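Local coordinates for endoglucanase, glycoside hydrolase family 5 protein (Cytophaga hutchinsonii, PDB 5IHS) that hydrolyses internal beta-1,4-glucosidic bonds of cellulose as an endoglucanase, and is probably one of the periplasmic enzymes needed for growth on crystalline cellulose, at residues I190-T195 and F245-G250. Numbering follows the deposited sequence.
Sequences IIVVGT and FVTEYG
Val-192 meets Phe-245 with both of its methyls and Thr-247 with one, CG1, and everything that passes between 190-195 and 245-250 is apolar. CG1 of Val-192 sits 4.1 Å from CB of Phe-245 and is equally far, 4.1 Å, from CG2 of Thr-247, so one methyl spans two residues of the facing strand. The second methyl, CG2 of Val-192, approaches the Phe-245 ring obliquely at CD2, 4.2 Å away. The Val-192 and Phe-245 side chains cross at about a right angle, whereas those of Val-192 and Thr-247 run past each other in opposite directions. Contact is light, with 128 Å² buried in all, and the nearest CA atoms, those of Val-192 and Phe-245, stay 7.2 Å apart.

No hydrogen bond joins the two segments. With OG1 set between the backbone N and the carbonyl carbon (chi1 62°), Thr-247 holds CG2 beside its backbone N, turned to the valine, while OG1 hydrogen-bonds to Glu-156 and His-220. Val-246, between Phe-245 and Thr-247, centres an inverse gamma turn, and its CB is directed away from 190-195.

Strand 215-221 separates the two strands in the sheet order, and Val-192 and Thr-247 both touch its Thr-218. Inward-facing side chains from strands 191-193 and 244-249 thus meet in the buried interior of the eight-stranded parallel barrel, the TIM-barrel core of a family 5 glycoside hydrolase.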
# COMPACT_ATOMS: atom_id res chain seq x y z
N ILE A 190 3.14 2.06 11.82
CA ILE A 190 3.95 2.60 10.73
C ILE A 190 3.17 3.62 9.92
O ILE A 190 1.98 3.44 9.62
CB ILE A 190 4.46 1.43 9.87
CG1 ILE A 190 5.48 0.60 10.66
CG2 ILE A 190 5.08 1.95 8.56
CD1 ILE A 190 5.99 -0.62 9.97
N ILE A 191 3.87 4.68 9.52
CA ILE A 191 3.36 5.69 8.60
C ILE A 191 4.29 5.72 7.39
O ILE A 191 5.51 5.86 7.55
CB ILE A 191 3.29 7.07 9.28
CG1 ILE A 191 2.41 7.02 10.54
CG2 ILE A 191 2.78 8.10 8.29
CD1 ILE A 191 2.54 8.27 11.41
N VAL A 192 3.70 5.59 6.20
CA VAL A 192 4.43 5.54 4.94
C VAL A 192 4.17 6.85 4.20
O VAL A 192 3.01 7.25 4.04
CB VAL A 192 4.01 4.34 4.06
CG1 VAL A 192 4.92 4.24 2.85
CG2 VAL A 192 3.99 3.03 4.86
N VAL A 193 5.24 7.49 3.72
CA VAL A 193 5.18 8.82 3.13
C VAL A 193 5.61 8.77 1.66
O VAL A 193 6.72 8.32 1.35
CB VAL A 193 6.05 9.82 3.91
CG1 VAL A 193 5.95 11.21 3.28
CG2 VAL A 193 5.68 9.85 5.38
N GLY A 194 4.74 9.30 0.79
CA GLY A 194 5.02 9.34 -0.63
C GLY A 194 6.15 10.27 -1.00
O GLY A 194 6.57 11.13 -0.24
N THR A 195 6.66 10.07 -2.22
CA THR A 195 7.84 10.77 -2.70
C THR A 195 7.57 11.40 -4.08
O THR A 195 6.56 11.12 -4.75
CB THR A 195 9.08 9.83 -2.67
OG1 THR A 195 8.86 8.67 -3.49
CG2 THR A 195 9.41 9.40 -1.23
N PHE A 245 8.63 1.01 1.26
CA PHE A 245 7.47 0.14 1.18
C PHE A 245 6.85 0.35 -0.20
O PHE A 245 6.51 1.48 -0.57
CB PHE A 245 6.48 0.50 2.30
CG PHE A 245 5.40 -0.53 2.60
CD1 PHE A 245 4.62 -1.13 1.63
CD2 PHE A 245 5.15 -0.87 3.93
CE1 PHE A 245 3.64 -2.06 1.96
CE2 PHE A 245 4.16 -1.80 4.25
CZ PHE A 245 3.41 -2.37 3.27
N VAL A 246 6.72 -0.73 -0.98
CA VAL A 246 6.07 -0.65 -2.28
C VAL A 246 4.56 -0.78 -2.04
O VAL A 246 3.98 -1.87 -2.10
CB VAL A 246 6.63 -1.69 -3.27
CG1 VAL A 246 5.82 -1.69 -4.56
CG2 VAL A 246 8.08 -1.37 -3.58
N THR A 247 3.91 0.35 -1.76
CA THR A 247 2.48 0.28 -1.49
C THR A 247 1.67 0.08 -2.76
O THR A 247 0.48 -0.22 -2.66
CB THR A 247 1.97 1.51 -0.73
OG1 THR A 247 2.20 2.66 -1.54
CG2 THR A 247 2.66 1.67 0.64
N GLU A 248 2.30 0.24 -3.93
CA GLU A 248 1.61 0.01 -5.19
C GLU A 248 2.63 -0.35 -6.26
O GLU A 248 3.64 0.36 -6.44
CB GLU A 248 0.86 1.28 -5.62
CG GLU A 248 -0.13 1.05 -6.72
CD GLU A 248 -0.74 2.35 -7.22
OE1 GLU A 248 -1.35 3.08 -6.39
OE2 GLU A 248 -0.59 2.63 -8.43
N TYR A 249 2.36 -1.42 -7.00
CA TYR A 249 3.12 -1.71 -8.21
C TYR A 249 2.18 -2.38 -9.20
O TYR A 249 1.19 -3.01 -8.82
CB TYR A 249 4.36 -2.61 -7.94
CG TYR A 249 3.98 -4.05 -7.68
CD1 TYR A 249 3.58 -4.45 -6.41
CD2 TYR A 249 3.99 -5.01 -8.69
CE1 TYR A 249 3.18 -5.76 -6.16
CE2 TYR A 249 3.58 -6.31 -8.45
CZ TYR A 249 3.17 -6.68 -7.19
OH TYR A 249 2.75 -7.97 -6.98
N GLY A 250 2.52 -2.27 -10.48
CA GLY A 250 1.82 -2.98 -11.52
C GLY A 250 2.67 -4.06 -12.17
O GLY A 250 3.82 -4.29 -11.81